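Local coordinates for protein major allergen Alt a 1 (Alternaria alternata, PDB 3V0R) that may bind plant thaumatin-like proteins and inhibit their beta-glucanase activity, and is a secreted fungal allergen that forms a disulfide-linked homodimer, at residues I18-G23 with G35-A40; L46-S51 with Y63-N68; T99-C104 with G118-Y123. All blocks are in the same frame, centred on the assembly; numbering follows the deposited sequence.

Contact 1 of 3, residues I18-G23 with G35-A40; sequences ISEFYG and GFNIKA. With 0FU (2,5,6-triaminopyrimidin-4-ol), chain M; 0FU (2,5,6-triaminopyrimidin-4-ol), chain K.
S19 and N37 form a hydrogen-bonded antiparallel pair. The bond from N37 N to S19 O is 2.8 Å and nearly straight. The return bond, from S19 N to N37 O, is 3.1 Å. Y22 and G35 make a second such pair, with Y22 N 2.8 Å from G35 O. The register slips by one residue between these pairs, which is a beta bulge. E20 and F21 are the extra length, set against F36, and E20 takes a positive phi of 50°.

The side chain of N37 can be followed outward. Its CB meets both oxygens of S19, the backbone O and, at 3.7 Å, OG. Chi1 of -71° turns CG beside the backbone N, still near S19 O. At the tip, ND2 meets the aliphatic part of E20, 3.4 Å from its CG. OD1 is held by T49 OG1 of the next strand, and water 2 links it weakly to E20 O. The carboxylate of E20 turns away from this contact: its OE1 is hydrogen-bonded to N109 ND2 of the second subunit.

I18, F36 and I38 pack on the other face. I18 CG2 comes obliquely against the F36 ring, 3.7 Å from CD2. I18 CD1 lies 3.7 Å from I38 CG1, and these two side chains run side by side, pointing the same way. The F21 ring has F36 CB near its edge. F73 meets the F36 ring edge-to-face.

G35 has no side chain, and the pyrimidine of 0FU chain M occupies that side, with N1 3.4 Å from G35 CA. The arrangement is a bulged antiparallel beta hairpin of the Alt a 1 beta-barrel, and E20, Y22, G35 and F36 belong to one of its two 0FU pockets.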
loop_
_atom_site.group_PDB
_atom_site.type_symbol
_atom_site.label_atom_id
_atom_site.label_comp_id
_atom_site.label_asym_id
_atom_site.label_seq_id
_atom_site.Cartn_x
_atom_site.Cartn_y
_atom_site.Cartn_z
ATOM N N ILE A 18 -21.882 1.928 1.422
ATOM C CA ILE A 18 -20.957 0.974 1.966
ATOM C C ILE A 18 -21.302 -0.352 1.284
ATOM O O ILE A 18 -22.455 -0.765 1.178
ATOM C CB ILE A 18 -21.045 0.790 3.495
ATOM C CG1 ILE A 18 -21.032 2.141 4.194
ATOM C CG2 ILE A 18 -19.937 -0.188 3.967
ATOM C CD1 ILE A 18 -19.705 2.896 4.171
ATOM N N SER A 19 -20.293 -1.004 0.766
ATOM C CA SER A 19 -20.481 -2.259 0.032
ATOM C C SER A 19 -19.232 -3.158 0.157
ATOM O O SER A 19 -18.155 -2.744 0.643
ATOM C CB SER A 19 -20.752 -2.015 -1.473
ATOM O OG SER A 19 -19.655 -1.331 -2.043
ATOM N N GLU A 20 -19.401 -4.392 -0.306
ATOM C CA GLU A 20 -18.294 -5.404 -0.279
ATOM C C GLU A 20 -17.596 -5.563 1.082
ATOM O O GLU A 20 -16.370 -5.665 1.243
ATOM C CB GLU A 20 -17.343 -5.203 -1.485
ATOM C CG GLU A 20 -17.927 -4.766 -2.868
ATOM C CD GLU A 20 -19.314 -5.349 -3.407
ATOM O OE1 GLU A 20 -19.950 -4.482 -3.998
ATOM O OE2 GLU A 20 -19.779 -6.580 -3.377
ATOM N N PHE A 21 -18.411 -5.629 2.120
ATOM C CA PHE A 21 -17.897 -5.960 3.430
ATOM C C PHE A 21 -17.235 -7.323 3.367
ATOM O O PHE A 21 -17.744 -8.241 2.735
ATOM C CB PHE A 21 -19.053 -6.062 4.463
ATOM C CG PHE A 21 -18.609 -6.499 5.826
ATOM C CD1 PHE A 21 -17.948 -5.656 6.636
ATOM C CD2 PHE A 21 -18.793 -7.782 6.231
ATOM C CE1 PHE A 21 -17.569 -6.040 7.919
ATOM C CE2 PHE A 21 -18.395 -8.228 7.489
ATOM C CZ PHE A 21 -17.759 -7.343 8.335
ATOM N N TYR A 22 -16.075 -7.440 4.005
ATOM C CA TYR A 22 -15.378 -8.720 4.186
ATOM C C TYR A 22 -14.893 -8.775 5.602
ATOM O O TYR A 22 -14.604 -7.770 6.193
ATOM C CB TYR A 22 -14.166 -8.845 3.232
ATOM C CG TYR A 22 -13.338 -10.142 3.311
ATOM C CD1 TYR A 22 -13.542 -11.211 2.397
ATOM C CD2 TYR A 22 -12.296 -10.284 4.226
ATOM C CE1 TYR A 22 -12.752 -12.365 2.433
ATOM C CE2 TYR A 22 -11.530 -11.460 4.282
ATOM C CZ TYR A 22 -11.768 -12.495 3.407
ATOM O OH TYR A 22 -10.948 -13.612 3.429
ATOM N N GLY A 23 -14.760 -9.975 6.132
ATOM C CA GLY A 23 -14.028 -10.181 7.377
ATOM C C GLY A 23 -13.612 -11.629 7.556
ATOM O O GLY A 23 -14.229 -12.523 6.992
ATOM N N GLY A 35 -12.868 -5.298 6.325
ATOM C CA GLY A 35 -12.871 -4.244 5.352
ATOM C C GLY A 35 -14.162 -4.045 4.602
ATOM O O GLY A 35 -15.044 -4.895 4.619
ATOM N N PHE A 36 -14.242 -2.914 3.893
ATOM C CA PHE A 36 -15.437 -2.572 3.134
ATOM C C PHE A 36 -15.125 -1.411 2.221
ATOM O O PHE A 36 -14.103 -0.773 2.374
ATOM C CB PHE A 36 -16.622 -2.222 4.075
ATOM C CG PHE A 36 -16.270 -1.225 5.105
ATOM C CD1 PHE A 36 -15.783 -1.637 6.355
ATOM C CD2 PHE A 36 -16.405 0.152 4.849
ATOM C CE1 PHE A 36 -15.409 -0.703 7.299
ATOM C CE2 PHE A 36 -16.022 1.092 5.815
ATOM C CZ PHE A 36 -15.531 0.660 7.028
ATOM N N ASN A 37 -15.928 -1.220 1.200
ATOM C CA ASN A 37 -15.740 -0.139 0.225
ATOM C C ASN A 37 -16.654 1.005 0.604
ATOM O O ASN A 37 -17.812 0.766 1.082
ATOM C CB ASN A 37 -16.105 -0.613 -1.186
ATOM C CG ASN A 37 -15.089 -1.607 -1.770
ATOM O OD1 ASN A 37 -13.912 -1.684 -1.305
ATOM N ND2 ASN A 37 -15.507 -2.335 -2.847
ATOM N N ILE A 38 -16.183 2.221 0.426
ATOM C CA ILE A 38 -16.978 3.442 0.693
ATOM C C ILE A 38 -17.015 4.288 -0.568
ATOM O O ILE A 38 -15.938 4.563 -1.169
ATOM C CB ILE A 38 -16.331 4.276 1.762
ATOM C CG1 ILE A 38 -16.201 3.488 3.070
ATOM C CG2 ILE A 38 -17.084 5.615 1.957
ATOM C CD1 ILE A 38 -15.645 4.346 4.192
ATOM N N LYS A 39 -18.188 4.687 -0.997
ATOM C CA LYS A 39 -18.348 5.463 -2.231
ATOM C C LYS A 39 -19.283 6.637 -2.063
ATOM O O LYS A 39 -20.363 6.490 -1.472
ATOM C CB LYS A 39 -18.859 4.535 -3.342
ATOM C CG LYS A 39 -18.812 5.131 -4.728
ATOM C CD LYS A 39 -19.344 4.209 -5.811
ATOM C CE LYS A 39 -18.845 4.646 -7.189
ATOM N NZ LYS A 39 -19.166 6.064 -7.483
ATOM N N ALA A 40 -18.917 7.793 -2.574
ATOM C CA ALA A 40 -19.827 8.931 -2.594
ATOM C C ALA A 40 -21.021 8.628 -3.461
ATOM O O ALA A 40 -20.917 7.823 -4.402
ATOM C CB ALA A 40 -19.137 10.203 -3.107
HETATM C C4 0FU M . -9.056 -4.897 1.959
HETATM N N3 0FU M . -9.124 -5.689 3.035
HETATM C C2 0FU M . -10.313 -6.193 3.429
HETATM N NAA 0FU M . -10.302 -6.986 4.520
HETATM N N1 0FU M . -11.468 -5.932 2.748
HETATM C C6 0FU M . -11.442 -5.137 1.668
HETATM N NAB 0FU M . -12.562 -4.841 0.995
HETATM C C5 0FU M . -10.207 -4.615 1.260
HETATM N NAC 0FU M . -10.069 -3.810 0.207
HETATM O O4 0FU M . -7.900 -4.362 1.490
HETATM C C4 0FU K . -8.865 -7.431 0.258
HETATM N N3 0FU K . -9.549 -6.756 -0.695
HETATM C C2 0FU K . -10.821 -7.135 -0.985
HETATM N NAA 0FU K . -11.489 -6.468 -1.943
HETATM N N1 0FU K . -11.435 -8.152 -0.330
HETATM C C6 0FU K . -10.757 -8.852 0.592
HETATM N NAB 0FU K . -11.209 -9.907 1.292
HETATM C C5 0FU K . -9.490 -8.482 0.891
HETATM N NAC 0FU K . -8.862 -9.173 1.826
HETATM O O4 0FU K . -7.566 -7.155 0.657
HETATM O O HOH W 1 -19.356 1.357 -1.795
HETATM O O HOH W 2 -14.213 -4.546 0.110
#

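Contact 2 of 3, residues L46-S51 with Y63-N68; sequences LDFTCS and YSCGEN. With 0FU (2,5,6-triaminopyrimidin-4-ol), chain M.
C50 and C65 are joined by a disulfide, with their SG atoms 2.1 Å apart. The two side chains reach it differently. In C50, SG is anti to the backbone N (chi1 -179°). In C65, SG is anti to the carbonyl carbon, beside N. The torsion about the S-S bond is -71°, the negative sign of a left-handed disulfide.

F48 approaches the same cystine with its ring edge. Its CE1 lies 4.1 Å from C65 CB, near the ring plane. M71 and F73 also pack on C65.

The backbone adds one direct hydrogen bond, from S51 N to C65 O, at 3.0 Å. C65 O also accepts from water 4, which is 2.9 Å from S51 OG. Water 3 donates to both S51 O and S64 O. The two waters thus bridge the segments beside the one direct bond.

S51 CB points away from the 63-68 segment. It lies 3.5 Å from N3 of 0FU chain M, so the strand presents the cystine to one side and the ligand to the other. With one direct backbone bond found here, the covalent S-S link is the firm connection between these segments.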
loop_
_atom_site.group_PDB
_atom_site.type_symbol
_atom_site.label_atom_id
_atom_site.label_comp_id
_atom_site.label_asym_id
_atom_site.label_seq_id
_atom_site.Cartn_x
_atom_site.Cartn_y
_atom_site.Cartn_z
ATOM N N LEU A 46 -15.022 10.183 -4.703
ATOM C CA LEU A 46 -14.617 9.358 -3.597
ATOM C C LEU A 46 -15.092 7.901 -3.710
ATOM O O LEU A 46 -16.287 7.600 -3.852
ATOM C CB LEU A 46 -15.178 10.020 -2.321
ATOM C CG LEU A 46 -14.896 9.326 -1.009
ATOM C CD1 LEU A 46 -13.446 9.672 -0.720
ATOM C CD2 LEU A 46 -15.837 9.829 0.085
ATOM N N ASP A 47 -14.130 6.988 -3.581
ATOM C CA ASP A 47 -14.367 5.586 -3.754
ATOM C C ASP A 47 -13.134 4.884 -3.266
ATOM O O ASP A 47 -12.119 4.857 -3.979
ATOM C CB ASP A 47 -14.644 5.285 -5.229
ATOM C CG ASP A 47 -15.233 3.906 -5.462
ATOM O OD1 ASP A 47 -15.307 3.109 -4.523
ATOM O OD2 ASP A 47 -15.601 3.611 -6.615
ATOM N N PHE A 48 -13.162 4.321 -2.071
ATOM C CA PHE A 48 -11.984 3.733 -1.535
ATOM C C PHE A 48 -12.288 2.607 -0.567
ATOM O O PHE A 48 -13.453 2.382 -0.198
ATOM C CB PHE A 48 -11.178 4.783 -0.828
ATOM C CG PHE A 48 -11.804 5.333 0.376
ATOM C CD1 PHE A 48 -11.327 4.963 1.649
ATOM C CD2 PHE A 48 -12.832 6.189 0.300
ATOM C CE1 PHE A 48 -11.895 5.469 2.785
ATOM C CE2 PHE A 48 -13.434 6.700 1.429
ATOM C CZ PHE A 48 -12.943 6.367 2.679
ATOM N N THR A 49 -11.237 1.865 -0.225
ATOM C CA THR A 49 -11.338 0.766 0.741
ATOM C C THR A 49 -10.944 1.207 2.118
ATOM O O THR A 49 -9.952 1.953 2.339
ATOM C CB THR A 49 -10.519 -0.441 0.301
ATOM O OG1 THR A 49 -10.963 -0.830 -0.991
ATOM C CG2 THR A 49 -10.840 -1.655 1.247
ATOM N N CYS A 50 -11.762 0.837 3.076
ATOM C CA CYS A 50 -11.449 1.042 4.427
ATOM C C CYS A 50 -11.202 -0.349 5.046
ATOM O O CYS A 50 -12.072 -1.205 4.963
ATOM C CB CYS A 50 -12.652 1.786 5.039
ATOM S SG CYS A 50 -12.444 2.158 6.760
ATOM N N SER A 51 -10.015 -0.582 5.622
ATOM C CA SER A 51 -9.734 -1.899 6.187
ATOM C C SER A 51 -8.743 -1.858 7.291
ATOM O O SER A 51 -7.972 -0.899 7.440
ATOM C CB SER A 51 -9.191 -2.793 5.083
ATOM O OG SER A 51 -7.910 -2.332 4.687
ATOM N N TYR A 63 -9.708 2.532 14.113
ATOM C CA TYR A 63 -8.662 2.123 13.208
ATOM C C TYR A 63 -8.689 3.106 12.055
ATOM O O TYR A 63 -9.736 3.543 11.630
ATOM C CB TYR A 63 -8.920 0.702 12.676
ATOM C CG TYR A 63 -8.779 -0.370 13.717
ATOM C CD1 TYR A 63 -7.514 -0.864 14.025
ATOM C CD2 TYR A 63 -9.875 -0.918 14.368
ATOM C CE1 TYR A 63 -7.340 -1.858 14.997
ATOM C CE2 TYR A 63 -9.693 -1.904 15.366
ATOM C CZ TYR A 63 -8.429 -2.360 15.643
ATOM O OH TYR A 63 -8.247 -3.335 16.595
ATOM N N SER A 64 -7.512 3.405 11.513
ATOM C CA SER A 64 -7.429 4.180 10.311
ATOM C C SER A 64 -8.035 3.394 9.189
ATOM O O SER A 64 -7.873 2.186 9.138
ATOM C CB SER A 64 -5.945 4.469 10.031
ATOM O OG SER A 64 -5.889 5.225 8.840
ATOM N N CYS A 65 -8.690 4.043 8.237
ATOM C CA CYS A 65 -9.158 3.326 7.056
ATOM C C CYS A 65 -8.038 2.800 6.163
ATOM O O CYS A 65 -8.236 1.860 5.425
ATOM C CB CYS A 65 -10.121 4.186 6.226
ATOM S SG CYS A 65 -11.812 4.170 6.857
ATOM N N GLY A 66 -6.880 3.446 6.208
ATOM C CA GLY A 66 -5.695 3.052 5.429
ATOM C C GLY A 66 -4.495 3.912 5.912
ATOM O O GLY A 66 -4.610 4.641 6.909
ATOM N N GLU A 67 -3.333 3.794 5.266
ATOM C CA GLU A 67 -2.086 4.425 5.778
ATOM C C GLU A 67 -2.254 5.952 5.817
ATOM O O GLU A 67 -1.846 6.627 6.782
ATOM C CB GLU A 67 -0.825 4.075 4.922
ATOM N N ASN A 68 -2.827 6.489 4.750
ATOM C CA ASN A 68 -2.951 7.917 4.616
ATOM C C ASN A 68 -4.261 8.437 5.198
ATOM O O ASN A 68 -4.341 9.606 5.525
ATOM C CB ASN A 68 -2.839 8.320 3.124
ATOM C CG ASN A 68 -1.392 8.284 2.587
ATOM O OD1 ASN A 68 -0.389 8.724 3.231
ATOM N ND2 ASN A 68 -1.268 7.757 1.368
HETATM C C4 0FU M . -9.056 -4.897 1.959
HETATM N N3 0FU M . -9.124 -5.689 3.035
HETATM C C2 0FU M . -10.313 -6.193 3.429
HETATM N NAA 0FU M . -10.302 -6.986 4.520
HETATM N N1 0FU M . -11.468 -5.932 2.748
HETATM C C6 0FU M . -11.442 -5.137 1.668
HETATM N NAB 0FU M . -12.562 -4.841 0.995
HETATM C C5 0FU M . -10.207 -4.615 1.260
HETATM N NAC 0FU M . -10.069 -3.810 0.207
HETATM O O4 0FU M . -7.900 -4.362 1.490
HETATM O O HOH W 3 -5.942 0.356 9.247
HETATM O O HOH W 4 -7.651 0.170 3.328
#

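Contact 3 of 3, residues T99-C104 with G118-Y123; sequences TLPNYC and GVADAY
V119 meets Y103 and P101 through its two methyl groups, and its first torsion aims them. CG1 is anti to the carbonyl carbon (chi1 -61°) and touches Y103 CB at 3.8 Å. CG2 falls between the backbone N and the carbonyl carbon, and lies 3.9 Å from P101 CB. The residues belong to the antiparallel beta hairpin of strands 93-106 and 114-128, at a place where its regular pairing is interrupted.

N102 and G118 form a non-hydrogen-bonded antiparallel pair. Their backbones come close, and N102 CB rests 4.0 Å from G118 CA. Beyond this pair the chains are held by P101 O. It accepts the N-H of V119 at 3.1 Å. The donor stands above the carbonyl plane, 38° out of it. The same oxygen takes a CA-H contact from G118. It also accepts a hydrogen bond from water 5, which donates to A120 O as well. The water therefore spans the break in the hairpin. A120 N is buried here and has no polar partner in the model.

Farther along, A122 points its CB toward the 99-104 segment. That methyl lies 3.5 Å from T99 O and 3.9 Å from L100 CD2. L100 is buried and also packs on F21 of strand 15-25. R105 of the second subunit packs on both Y103 and V119. The C104-C116 disulfide ties the same two strands together just past the N102-G118 pair.

The side chain of N102 folds back on its own segment. Its ND2 donates to L100 O at 3.0 Å, nearly straight, with the oxygen only 4° out of the amide plane.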
loop_
_atom_site.group_PDB
_atom_site.type_symbol
_atom_site.label_atom_id
_atom_site.label_comp_id
_atom_site.label_asym_id
_atom_site.label_seq_id
_atom_site.Cartn_x
_atom_site.Cartn_y
_atom_site.Cartn_z
ATOM N N THR A 99 -25.486 -0.647 10.050
ATOM C CA THR A 99 -25.370 -2.075 10.190
ATOM C C THR A 99 -24.884 -2.589 8.840
ATOM O O THR A 99 -25.416 -2.173 7.791
ATOM C CB THR A 99 -26.744 -2.755 10.530
ATOM O OG1 THR A 99 -27.205 -2.321 11.832
ATOM C CG2 THR A 99 -26.581 -4.266 10.577
ATOM N N LEU A 100 -23.915 -3.503 8.852
ATOM C CA LEU A 100 -23.411 -4.093 7.576
ATOM C C LEU A 100 -23.790 -5.576 7.600
ATOM O O LEU A 100 -23.090 -6.393 8.142
ATOM C CB LEU A 100 -21.913 -3.916 7.484
ATOM C CG LEU A 100 -21.321 -2.557 7.694
ATOM C CD1 LEU A 100 -19.846 -2.527 7.362
ATOM C CD2 LEU A 100 -22.025 -1.472 6.834
ATOM N N PRO A 101 -24.937 -5.934 7.016
ATOM C CA PRO A 101 -25.391 -7.322 7.104
ATOM C C PRO A 101 -24.417 -8.206 6.356
ATOM O O PRO A 101 -23.932 -7.851 5.247
ATOM C CB PRO A 101 -26.717 -7.318 6.362
ATOM C CG PRO A 101 -27.092 -5.897 6.152
ATOM C CD PRO A 101 -25.875 -5.080 6.266
ATOM N N ASN A 102 -24.124 -9.338 6.966
ATOM C CA ASN A 102 -23.194 -10.254 6.344
ATOM C C ASN A 102 -23.461 -11.720 6.684
ATOM O O ASN A 102 -24.224 -12.014 7.619
ATOM C CB ASN A 102 -21.799 -9.820 6.742
ATOM C CG ASN A 102 -21.544 -9.963 8.224
ATOM O OD1 ASN A 102 -21.158 -11.018 8.665
ATOM N ND2 ASN A 102 -21.854 -8.938 9.002
ATOM N N TYR A 103 -22.876 -12.623 5.915
ATOM C CA TYR A 103 -23.007 -14.050 6.139
ATOM C C TYR A 103 -21.628 -14.672 6.295
ATOM O O TYR A 103 -20.723 -14.349 5.465
ATOM C CB TYR A 103 -23.722 -14.657 4.930
ATOM C CG TYR A 103 -23.951 -16.127 5.092
ATOM C CD1 TYR A 103 -24.842 -16.601 6.048
ATOM C CD2 TYR A 103 -23.263 -17.049 4.316
ATOM C CE1 TYR A 103 -25.049 -17.978 6.227
ATOM C CE2 TYR A 103 -23.462 -18.422 4.472
ATOM C CZ TYR A 103 -24.353 -18.869 5.430
ATOM O OH TYR A 103 -24.524 -20.227 5.588
ATOM N N CYS A 104 -21.416 -15.483 7.341
ATOM C CA CYS A 104 -20.155 -16.157 7.583
ATOM C C CYS A 104 -20.237 -17.623 7.237
ATOM O O CYS A 104 -21.235 -18.304 7.540
ATOM C CB CYS A 104 -19.689 -16.055 9.070
ATOM S SG CYS A 104 -19.600 -14.348 9.680
ATOM N N GLY A 118 -20.402 -9.300 2.923
ATOM C CA GLY A 118 -21.614 -8.501 2.924
ATOM C C GLY A 118 -22.675 -9.174 2.012
ATOM O O GLY A 118 -22.332 -9.812 0.988
ATOM N N VAL A 119 -23.928 -9.109 2.448
ATOM C CA VAL A 119 -25.065 -9.581 1.653
ATOM C C VAL A 119 -25.940 -8.442 1.133
ATOM O O VAL A 119 -26.839 -8.674 0.330
ATOM C CB VAL A 119 -25.898 -10.624 2.396
ATOM C CG1 VAL A 119 -25.033 -11.832 2.706
ATOM C CG2 VAL A 119 -26.544 -10.060 3.654
ATOM N N ALA A 120 -25.648 -7.203 1.551
ATOM C CA ALA A 120 -26.417 -6.040 1.137
ATOM C C ALA A 120 -25.587 -4.807 1.310
ATOM O O ALA A 120 -24.744 -4.744 2.219
ATOM C CB ALA A 120 -27.677 -5.876 1.971
ATOM N N ASP A 121 -25.839 -3.801 0.475
ATOM C CA ASP A 121 -25.200 -2.511 0.666
ATOM C C ASP A 121 -25.871 -1.801 1.847
ATOM O O ASP A 121 -26.970 -2.179 2.224
ATOM C CB ASP A 121 -25.399 -1.651 -0.566
ATOM C CG ASP A 121 -24.588 -2.113 -1.766
ATOM O OD1 ASP A 121 -23.778 -3.001 -1.709
ATOM O OD2 ASP A 121 -24.783 -1.506 -2.829
ATOM N N ALA A 122 -25.207 -0.798 2.418
ATOM C CA ALA A 122 -25.754 0.053 3.475
ATOM C C ALA A 122 -25.414 1.491 3.104
ATOM O O ALA A 122 -24.455 1.733 2.409
ATOM C CB ALA A 122 -25.126 -0.277 4.858
ATOM N N TYR A 123 -26.204 2.437 3.590
ATOM C CA TYR A 123 -25.993 3.838 3.338
ATOM C C TYR A 123 -25.763 4.550 4.641
ATOM O O TYR A 123 -26.490 4.305 5.637
ATOM C CB TYR A 123 -27.168 4.362 2.590
ATOM C CG TYR A 123 -27.197 3.872 1.181
ATOM C CD1 TYR A 123 -27.760 2.638 0.857
ATOM C CD2 TYR A 123 -26.586 4.604 0.153
ATOM C CE1 TYR A 123 -27.669 2.147 -0.468
ATOM C CE2 TYR A 123 -26.563 4.161 -1.150
ATOM C CZ TYR A 123 -27.100 2.948 -1.456
ATOM O OH TYR A 123 -27.039 2.540 -2.732
HETATM O O HOH W 5 -23.059 -5.256 4.361
#

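In the fold
The contacts follow one another along the chain: contact 1 closes before contact 2 opens, and contact 3 comes last. All lie on one antiparallel sheet. Contact 1 is between the other two. Its strand 33-40 neighbours strand 47-53 of contact 2, and its strand 15-25 neighbours strand 114-128 of contact 3. Its centre is about 10 Å from that of contact 2 and about 9 Å from that of contact 3. Contacts 2 and 3 do not touch; their centres are about 18 Å apart, on opposite sides of the chain's centre. Contact 2 joins the outermost strands of the sheet, consistent with closure of the barrel. Contacts 1 and 2 share one bound 0FU; contacts 1 and 3 meet the second subunit.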